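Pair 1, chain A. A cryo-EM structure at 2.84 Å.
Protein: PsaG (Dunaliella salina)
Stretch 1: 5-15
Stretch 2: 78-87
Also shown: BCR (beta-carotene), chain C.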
# COMPACT_ATOMS: atom_id res chain seq x y z
N VAL A 5 -0.11 -62.01 38.13
CA VAL A 5 0.51 -62.85 37.07
C VAL A 5 0.68 -62.06 35.76
O VAL A 5 1.42 -62.54 34.89
CB VAL A 5 -0.28 -64.15 36.83
CG1 VAL A 5 -0.55 -64.89 38.13
CG2 VAL A 5 -1.57 -63.90 36.07
N ALA A 6 0.02 -60.90 35.62
CA ALA A 6 0.18 -60.16 34.36
C ALA A 6 1.30 -59.14 34.39
O ALA A 6 1.78 -58.73 33.34
CB ALA A 6 -1.12 -59.45 34.00
N ILE A 7 1.62 -58.64 35.59
CA ILE A 7 2.70 -57.61 35.73
C ILE A 7 3.93 -58.30 36.34
O ILE A 7 5.01 -57.69 36.32
CB ILE A 7 2.23 -56.42 36.59
CG1 ILE A 7 3.28 -55.30 36.61
CG2 ILE A 7 1.87 -56.87 37.99
CD1 ILE A 7 2.76 -53.99 37.17
N GLY A 8 3.73 -59.50 36.88
CA GLY A 8 4.85 -60.26 37.46
C GLY A 8 5.52 -61.08 36.37
O GLY A 8 6.76 -61.06 36.29
N GLY A 9 4.70 -61.75 35.56
CA GLY A 9 5.17 -62.53 34.42
C GLY A 9 5.64 -61.67 33.30
O GLY A 9 6.25 -62.13 32.33
N SER A 10 5.37 -60.40 33.45
CA SER A 10 5.77 -59.34 32.58
C SER A 10 7.15 -58.87 32.87
O SER A 10 7.96 -58.67 31.95
CB SER A 10 4.96 -58.14 32.85
OG SER A 10 5.52 -57.25 31.95
N THR A 11 7.40 -58.60 34.15
CA THR A 11 8.71 -58.07 34.62
C THR A 11 9.80 -59.05 34.26
O THR A 11 10.78 -58.67 33.59
CB THR A 11 8.74 -57.89 36.14
OG1 THR A 11 7.74 -56.96 36.53
CG2 THR A 11 10.10 -57.44 36.65
N VAL A 12 9.60 -60.28 34.71
CA VAL A 12 10.63 -61.26 34.46
C VAL A 12 10.85 -61.49 32.97
O VAL A 12 11.99 -61.65 32.54
CB VAL A 12 10.26 -62.53 35.25
CG1 VAL A 12 8.88 -63.07 34.86
CG2 VAL A 12 11.32 -63.56 35.08
N SER A 13 9.79 -61.48 32.15
CA SER A 13 9.98 -61.69 30.72
C SER A 13 10.72 -60.53 30.08
O SER A 13 11.61 -60.73 29.25
CB SER A 13 8.65 -61.95 30.02
OG SER A 13 7.71 -60.93 30.30
N PHE A 14 10.39 -59.31 30.50
CA PHE A 14 11.09 -58.14 29.96
C PHE A 14 12.54 -58.11 30.45
O PHE A 14 13.45 -57.76 29.68
CB PHE A 14 10.31 -56.88 30.32
CG PHE A 14 9.31 -56.49 29.27
CD1 PHE A 14 9.75 -55.95 28.08
CD2 PHE A 14 7.94 -56.68 29.44
CE1 PHE A 14 8.87 -55.59 27.09
CE2 PHE A 14 7.04 -56.32 28.44
CZ PHE A 14 7.52 -55.77 27.27
N LEU A 15 12.78 -58.54 31.69
CA LEU A 15 14.14 -58.57 32.24
C LEU A 15 14.99 -59.65 31.57
O LEU A 15 16.12 -59.37 31.16
CB LEU A 15 14.12 -58.83 33.74
CG LEU A 15 13.51 -57.82 34.71
CD1 LEU A 15 13.45 -58.31 36.14
CD2 LEU A 15 14.32 -56.63 34.63
N HIS A 78 7.81 -53.86 32.40
CA HIS A 78 6.86 -54.61 33.25
C HIS A 78 5.53 -53.87 33.38
O HIS A 78 4.50 -54.53 33.59
CB HIS A 78 7.62 -54.92 34.55
CG HIS A 78 7.23 -54.32 35.87
ND1 HIS A 78 8.02 -53.38 36.50
CD2 HIS A 78 6.27 -54.67 36.75
CE1 HIS A 78 7.51 -53.11 37.69
NE2 HIS A 78 6.42 -53.87 37.85
N VAL A 79 5.58 -52.54 33.24
CA VAL A 79 4.46 -51.70 33.46
C VAL A 79 4.19 -50.92 32.20
O VAL A 79 3.05 -50.52 31.95
CB VAL A 79 4.73 -50.81 34.67
CG1 VAL A 79 3.57 -50.38 35.16
CG2 VAL A 79 5.11 -51.63 35.84
N PHE A 80 5.19 -50.76 31.35
CA PHE A 80 4.95 -50.08 30.11
C PHE A 80 4.28 -51.03 29.12
O PHE A 80 3.32 -50.65 28.44
CB PHE A 80 6.28 -49.55 29.58
CG PHE A 80 6.26 -49.29 28.13
CD1 PHE A 80 6.91 -50.15 27.26
CD2 PHE A 80 5.59 -48.20 27.64
CE1 PHE A 80 6.88 -49.90 25.90
CE2 PHE A 80 5.57 -47.95 26.29
CZ PHE A 80 6.21 -48.79 25.42
N GLY A 81 4.77 -52.27 29.03
CA GLY A 81 4.24 -53.23 28.09
C GLY A 81 3.21 -54.21 28.61
O GLY A 81 2.52 -54.83 27.81
N TYR A 82 3.08 -54.38 29.92
CA TYR A 82 2.07 -55.31 30.37
C TYR A 82 1.15 -54.79 31.44
O TYR A 82 0.26 -55.53 31.84
CB TYR A 82 2.64 -56.58 30.94
CG TYR A 82 2.95 -57.81 30.12
CD1 TYR A 82 2.12 -58.92 30.22
CD2 TYR A 82 4.12 -57.93 29.40
CE1 TYR A 82 2.41 -60.09 29.57
CE2 TYR A 82 4.43 -59.10 28.74
CZ TYR A 82 3.57 -60.18 28.82
OH TYR A 82 3.85 -61.35 28.17
N PHE A 83 1.31 -53.54 31.89
CA PHE A 83 0.28 -53.03 32.84
C PHE A 83 -0.95 -52.67 31.99
O PHE A 83 -2.05 -52.53 32.55
CB PHE A 83 0.80 -51.91 33.74
CG PHE A 83 0.05 -51.72 35.04
CD1 PHE A 83 0.63 -52.05 36.25
CD2 PHE A 83 -1.24 -51.19 35.05
CE1 PHE A 83 -0.05 -51.87 37.44
CE2 PHE A 83 -1.92 -51.01 36.25
CZ PHE A 83 -1.32 -51.35 37.44
N LEU A 84 -0.73 -52.50 30.68
CA LEU A 84 -1.81 -52.28 29.74
C LEU A 84 -2.61 -53.56 29.58
O LEU A 84 -3.84 -53.52 29.58
CB LEU A 84 -1.27 -51.82 28.38
CG LEU A 84 -2.22 -51.67 27.16
CD1 LEU A 84 -1.84 -50.48 26.31
CD2 LEU A 84 -2.25 -52.87 26.23
N LEU A 85 -1.92 -54.69 29.44
CA LEU A 85 -2.60 -55.97 29.35
C LEU A 85 -3.19 -56.34 30.70
O LEU A 85 -4.24 -56.99 30.77
CB LEU A 85 -1.63 -57.07 28.88
CG LEU A 85 -1.43 -57.35 27.39
CD1 LEU A 85 -2.76 -57.67 26.76
CD2 LEU A 85 -0.73 -56.22 26.64
N ALA A 86 -2.52 -55.91 31.77
CA ALA A 86 -2.97 -56.17 33.13
C ALA A 86 -4.21 -55.38 33.45
O ALA A 86 -5.05 -55.82 34.25
CB ALA A 86 -1.87 -55.81 34.12
N CYS A 87 -4.36 -54.20 32.85
CA CYS A 87 -5.50 -53.37 33.10
C CYS A 87 -6.56 -53.51 32.04
O CYS A 87 -7.48 -52.71 32.02
CB CYS A 87 -5.08 -51.90 33.21
SG CYS A 87 -4.64 -51.13 31.67
C1 BCR C . 20.54 -62.87 40.71
C2 BCR C . 21.93 -62.30 40.98
C3 BCR C . 22.11 -61.98 42.46
C4 BCR C . 21.03 -61.03 42.95
C5 BCR C . 19.65 -61.40 42.46
C6 BCR C . 19.51 -61.90 41.23
C7 BCR C . 18.36 -61.54 40.38
C8 BCR C . 17.82 -60.33 40.32
C9 BCR C . 16.70 -59.93 39.49
C10 BCR C . 16.26 -58.55 39.33
C11 BCR C . 15.10 -57.73 39.42
C33 BCR C . 18.45 -61.21 43.34
C31 BCR C . 20.37 -64.19 41.45
C32 BCR C . 20.32 -63.06 39.22
C34 BCR C . 15.94 -61.01 38.77
C12 BCR C . 14.05 -57.11 39.44
C13 BCR C . 12.63 -57.18 39.40
C14 BCR C . 11.76 -56.14 39.19
C15 BCR C . 11.97 -54.74 38.98
C16 BCR C . 11.47 -53.56 38.53
C17 BCR C . 12.11 -52.43 38.60
C18 BCR C . 11.59 -51.19 38.49
C19 BCR C . 10.15 -50.96 38.25
C20 BCR C . 9.14 -50.13 37.96
C21 BCR C . 7.80 -49.67 37.71
C22 BCR C . 7.40 -48.39 37.50
C23 BCR C . 5.97 -48.07 37.28
C24 BCR C . 5.41 -47.26 36.14
C25 BCR C . 3.96 -47.00 36.04
C26 BCR C . 3.16 -47.16 37.10
C27 BCR C . 1.89 -47.95 36.89
C28 BCR C . 1.15 -47.37 35.69
C29 BCR C . 2.05 -47.37 34.46
C30 BCR C . 3.33 -46.57 34.72
C35 BCR C . 12.02 -58.54 39.58
C36 BCR C . 12.50 -50.00 38.62
C37 BCR C . 8.41 -47.28 37.50
C38 BCR C . 3.45 -46.58 38.45
C39 BCR C . 3.00 -45.09 34.78
C40 BCR C . 4.31 -46.87 33.58

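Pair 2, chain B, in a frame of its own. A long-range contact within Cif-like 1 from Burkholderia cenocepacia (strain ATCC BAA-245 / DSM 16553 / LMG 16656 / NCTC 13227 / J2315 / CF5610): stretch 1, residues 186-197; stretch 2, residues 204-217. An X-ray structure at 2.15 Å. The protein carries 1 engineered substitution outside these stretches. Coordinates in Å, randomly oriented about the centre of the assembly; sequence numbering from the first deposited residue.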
# COMPACT_ATOMS: atom_id res chain seq x y z
N LYS B 186 -0.66 -10.40 5.69
CA LYS B 186 -1.86 -11.16 5.39
C LYS B 186 -2.05 -12.29 6.39
O LYS B 186 -2.62 -13.34 6.06
CB LYS B 186 -1.81 -11.69 3.96
CG LYS B 186 -1.76 -10.56 2.96
CD LYS B 186 -1.57 -11.03 1.56
CE LYS B 186 -1.07 -9.89 0.70
NZ LYS B 186 0.11 -10.33 -0.08
N GLU B 187 -1.57 -12.09 7.62
CA GLU B 187 -1.64 -13.14 8.63
C GLU B 187 -3.09 -13.51 8.92
O GLU B 187 -3.43 -14.69 9.02
CB GLU B 187 -0.91 -12.71 9.90
CG GLU B 187 0.54 -12.27 9.68
CD GLU B 187 0.67 -10.83 9.23
OE1 GLU B 187 -0.36 -10.14 9.06
OE2 GLU B 187 1.82 -10.38 9.03
N ARG B 188 -3.96 -12.50 9.01
CA ARG B 188 -5.36 -12.77 9.32
C ARG B 188 -6.04 -13.60 8.22
O ARG B 188 -6.70 -14.60 8.50
CB ARG B 188 -6.10 -11.44 9.51
CG ARG B 188 -7.16 -11.47 10.58
CD ARG B 188 -7.66 -10.07 10.88
NE ARG B 188 -7.28 -9.62 12.22
CZ ARG B 188 -7.99 -8.75 12.93
NH1 ARG B 188 -9.12 -8.25 12.43
NH2 ARG B 188 -7.59 -8.38 14.14
N ALA B 189 -5.88 -13.19 6.96
CA ALA B 189 -6.50 -13.93 5.87
C ALA B 189 -5.90 -15.32 5.73
O ALA B 189 -6.61 -16.29 5.42
CB ALA B 189 -6.37 -13.14 4.57
N TYR B 190 -4.59 -15.45 5.93
CA TYR B 190 -3.95 -16.75 5.81
C TYR B 190 -4.38 -17.68 6.94
O TYR B 190 -4.72 -18.84 6.69
CB TYR B 190 -2.43 -16.59 5.79
CG TYR B 190 -1.66 -17.88 5.60
CD1 TYR B 190 -1.61 -18.52 4.35
CD2 TYR B 190 -0.95 -18.45 6.65
CE1 TYR B 190 -0.89 -19.68 4.17
CE2 TYR B 190 -0.22 -19.63 6.48
CZ TYR B 190 -0.20 -20.24 5.24
OH TYR B 190 0.52 -21.40 5.06
N ILE B 191 -4.40 -17.18 8.17
CA ILE B 191 -4.63 -18.04 9.33
C ILE B 191 -6.12 -18.35 9.51
O ILE B 191 -6.48 -19.46 9.93
CB ILE B 191 -4.02 -17.39 10.58
CG1 ILE B 191 -2.51 -17.65 10.60
CG2 ILE B 191 -4.66 -17.90 11.86
CD1 ILE B 191 -1.71 -16.57 11.36
N LEU B 192 -7.00 -17.39 9.22
CA LEU B 192 -8.43 -17.68 9.29
C LEU B 192 -8.81 -18.76 8.30
O LEU B 192 -9.63 -19.65 8.60
CB LEU B 192 -9.25 -16.41 9.04
CG LEU B 192 -9.88 -15.69 10.23
CD1 LEU B 192 -8.81 -15.06 11.12
CD2 LEU B 192 -10.83 -14.63 9.72
N ASP B 193 -8.25 -18.70 7.09
CA ASP B 193 -8.55 -19.72 6.10
C ASP B 193 -7.97 -21.06 6.52
O ASP B 193 -8.66 -22.09 6.47
CB ASP B 193 -8.00 -19.32 4.73
CG ASP B 193 -8.54 -20.21 3.62
OD1 ASP B 193 -9.66 -19.94 3.14
OD2 ASP B 193 -7.84 -21.18 3.25
N PHE B 194 -6.71 -21.07 6.96
CA PHE B 194 -6.11 -22.30 7.45
C PHE B 194 -6.98 -22.93 8.53
O PHE B 194 -7.24 -24.15 8.50
CB PHE B 194 -4.71 -22.00 7.98
CG PHE B 194 -3.91 -23.22 8.29
CD1 PHE B 194 -4.07 -23.87 9.50
CD2 PHE B 194 -3.00 -23.72 7.37
CE1 PHE B 194 -3.34 -25.02 9.79
CE2 PHE B 194 -2.27 -24.86 7.65
CZ PHE B 194 -2.44 -25.51 8.86
N TYR B 195 -7.49 -22.13 9.43
CA TYR B 195 -8.28 -22.62 10.49
C TYR B 195 -9.62 -23.14 10.08
O TYR B 195 -9.96 -24.21 10.42
CB TYR B 195 -8.48 -21.52 11.52
CG TYR B 195 -8.16 -21.88 12.93
CD1 TYR B 195 -6.91 -21.73 13.41
CD2 TYR B 195 -9.11 -22.33 13.77
CE1 TYR B 195 -6.61 -22.04 14.71
CE2 TYR B 195 -8.82 -22.65 15.05
CZ TYR B 195 -7.56 -22.49 15.52
OH TYR B 195 -7.26 -22.79 16.79
N LYS B 196 -10.36 -22.40 9.28
CA LYS B 196 -11.73 -22.79 8.96
C LYS B 196 -11.77 -24.01 8.05
O LYS B 196 -12.72 -24.80 8.13
CB LYS B 196 -12.46 -21.62 8.31
CG LYS B 196 -12.77 -20.49 9.28
CD LYS B 196 -13.60 -19.45 8.59
CE LYS B 196 -13.29 -18.05 9.03
NZ LYS B 196 -14.45 -17.16 8.73
N LYS B 197 -10.76 -24.21 7.21
CA LYS B 197 -10.72 -25.38 6.35
C LYS B 197 -10.58 -26.67 7.15
O LYS B 197 -10.96 -27.74 6.65
CB LYS B 197 -9.57 -25.26 5.35
CG LYS B 197 -9.98 -24.64 4.04
CD LYS B 197 -8.81 -24.33 3.14
CE LYS B 197 -9.33 -23.99 1.75
NZ LYS B 197 -9.21 -22.53 1.47
N SER B 204 -15.90 -18.53 16.03
CA SER B 204 -16.07 -17.10 15.82
C SER B 204 -14.79 -16.53 15.24
O SER B 204 -13.69 -16.93 15.63
CB SER B 204 -16.41 -16.39 17.13
OG SER B 204 -16.13 -15.00 17.05
N ASN B 205 -14.95 -15.64 14.26
CA ASN B 205 -13.79 -14.99 13.65
C ASN B 205 -12.97 -14.24 14.69
O ASN B 205 -11.74 -14.17 14.58
CB ASN B 205 -14.23 -14.00 12.57
CG ASN B 205 -14.76 -14.68 11.34
OD1 ASN B 205 -14.50 -15.86 11.08
ND2 ASN B 205 -15.50 -13.93 10.54
N ASP B 206 -13.63 -13.66 15.70
CA ASP B 206 -12.90 -12.89 16.69
C ASP B 206 -11.93 -13.78 17.47
O ASP B 206 -10.85 -13.33 17.84
CB ASP B 206 -13.85 -12.20 17.66
CG ASP B 206 -14.79 -11.23 16.97
OD1 ASP B 206 -14.55 -10.89 15.78
OD2 ASP B 206 -15.77 -10.81 17.61
N ASP B 207 -12.29 -15.05 17.69
CA ASP B 207 -11.39 -15.94 18.42
C ASP B 207 -10.17 -16.30 17.57
O ASP B 207 -9.04 -16.26 18.06
CB ASP B 207 -12.13 -17.22 18.82
CG ASP B 207 -12.93 -17.05 20.10
OD1 ASP B 207 -12.55 -16.22 20.95
OD2 ASP B 207 -13.93 -17.78 20.23
N ILE B 208 -10.39 -16.66 16.30
CA ILE B 208 -9.26 -17.01 15.44
C ILE B 208 -8.35 -15.79 15.22
O ILE B 208 -7.13 -15.93 15.15
CB ILE B 208 -9.77 -17.59 14.10
CG1 ILE B 208 -10.79 -18.71 14.35
CG2 ILE B 208 -8.60 -18.14 13.28
CD1 ILE B 208 -11.66 -19.01 13.15
N ALA B 209 -8.93 -14.59 15.18
CA ALA B 209 -8.13 -13.38 14.98
C ALA B 209 -7.16 -13.14 16.13
O ALA B 209 -6.12 -12.50 15.94
CB ALA B 209 -9.04 -12.17 14.79
N VAL B 210 -7.47 -13.64 17.32
CA VAL B 210 -6.52 -13.54 18.43
C VAL B 210 -5.23 -14.27 18.08
O VAL B 210 -4.13 -13.75 18.30
CB VAL B 210 -7.16 -14.11 19.71
CG1 VAL B 210 -6.13 -14.17 20.83
CG2 VAL B 210 -8.37 -13.28 20.10
N TYR B 211 -5.35 -15.48 17.51
CA TYR B 211 -4.17 -16.19 17.02
C TYR B 211 -3.50 -15.42 15.89
O TYR B 211 -2.28 -15.20 15.91
CB TYR B 211 -4.54 -17.59 16.53
CG TYR B 211 -5.35 -18.45 17.47
CD1 TYR B 211 -5.00 -18.60 18.81
CD2 TYR B 211 -6.45 -19.16 16.99
CE1 TYR B 211 -5.74 -19.41 19.66
CE2 TYR B 211 -7.20 -19.97 17.82
CZ TYR B 211 -6.84 -20.11 19.15
OH TYR B 211 -7.59 -20.92 19.97
N ALA B 212 -4.27 -15.03 14.88
CA ALA B 212 -3.69 -14.38 13.71
C ALA B 212 -2.94 -13.11 14.10
O ALA B 212 -1.86 -12.83 13.55
CB ALA B 212 -4.78 -14.09 12.67
N ASP B 213 -3.49 -12.32 15.04
CA ASP B 213 -2.80 -11.10 15.46
C ASP B 213 -1.50 -11.40 16.20
O ASP B 213 -0.54 -10.62 16.12
CB ASP B 213 -3.73 -10.22 16.31
CG ASP B 213 -4.92 -9.69 15.50
OD1 ASP B 213 -5.00 -9.94 14.27
OD2 ASP B 213 -5.80 -9.03 16.11
N ALA B 214 -1.43 -12.51 16.93
CA ALA B 214 -0.16 -12.86 17.56
C ALA B 214 0.91 -13.15 16.51
O ALA B 214 2.07 -12.73 16.66
CB ALA B 214 -0.35 -14.07 18.48
N TYR B 215 0.55 -13.84 15.43
CA TYR B 215 1.50 -14.21 14.38
C TYR B 215 1.85 -13.05 13.46
O TYR B 215 2.81 -13.16 12.70
CB TYR B 215 0.94 -15.42 13.58
CG TYR B 215 1.10 -16.68 14.41
CD1 TYR B 215 2.24 -17.46 14.30
CD2 TYR B 215 0.16 -17.02 15.37
CE1 TYR B 215 2.42 -18.58 15.10
CE2 TYR B 215 0.33 -18.13 16.18
CZ TYR B 215 1.46 -18.91 16.03
OH TYR B 215 1.64 -20.01 16.84
N ALA B 216 1.14 -11.92 13.56
CA ALA B 216 1.52 -10.71 12.85
C ALA B 216 2.60 -9.92 13.58
O ALA B 216 3.20 -9.01 12.99
CB ALA B 216 0.28 -9.82 12.63
N ALA B 217 2.87 -10.25 14.84
CA ALA B 217 3.87 -9.52 15.62
C ALA B 217 5.28 -9.72 15.05
O ALA B 217 5.54 -10.70 14.34
CB ALA B 217 3.81 -10.00 17.08
O HOH W 1 4.59 -10.49 10.16

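Pair 1 (PsaG, cryo-EM) and pair 2 (Cif-like 1, X-ray) set two segments against each other in the same way: the N, CA and C atoms of 14 central residues superpose with an RMSD of 0.8 Å. In pair 2 the partners are the helix starting at B:Glu187 and the helix starting at B:Asn205, whose axes approach to 8.5 Å with N-to-C directions 132° apart. In pair 1 a helix covers 5-15, whereas the second stretch enters in a helix, passes through a non-helical A:Gly81 and A:Tyr82, and is helical again at 83-86. A:Val5 to A:Leu15 fall on B:Lys186 to B:Lys196, and A:Val79 to A:Ala86 on B:Ala209 to B:Ala216.

The bulk in the middle of the interface is placed differently. A:Tyr82 matches B:Ala212, and A:Ser10 matches B:Ile191. In pair 1 the small serine lies under the large ring: A:Ser10 CA sits over one face of A:Tyr82, and A:Ser10 OG gives a weak hydrogen bond to A:His78 O (3.3 Å). In pair 2 the isoleucine fills the space instead, with B:Ile191 CG2 3.9 Å from B:Ala212 CB and B:Ile191 CD1 3.6 Å from B:Tyr215 CB.

The matched aromatics A:Phe14 and B:Tyr195 also find different partners. A:Phe14 CE2 meets A:Tyr82 CD2 at 3.5 Å, an edge contact for both rings. A:Gly81 leaves room for this ring, since an ideal CB there would lie 2.7 Å from A:Phe14 CZ. Its counterpart B:Tyr211 carries a ring nearly parallel to that of B:Tyr195 (planes at 24°), but slid so far that the two barely overlap; B:Tyr195 CZ and B:Tyr211 CE2 are 3.4 Å apart. B:Ile208 adds an off-centre CH-pi contact, its CG2 4.2 Å from the centroid of the B:Tyr195 ring.

Another matched couple changes chemistry altogether. A:Ile7 and A:Phe83 make an apolar contact, A:Ile7 CD1 to A:Phe83 CD1 at 3.0 Å, and beta-carotene C27 lies over one face of that phenylalanine ring. At the same positions B:Arg188 and B:Asp213 form a salt bridge: B:Arg188 NH2 reaches B:Asp213 OD2 at 2.7 Å, and B:Arg188 NE donates to B:Asp213 OD1 at 3.1 Å. B:Ala209 CB covers one guanidinium face, while the carboxylate approaches at the edge.

At a further matched couple, A:Ala6 CB packs against A:Ala86 CB at 3.7 Å; in pair 2 the longer B:Glu187 brings its CD to 3.6 Å from B:Ala216 CB.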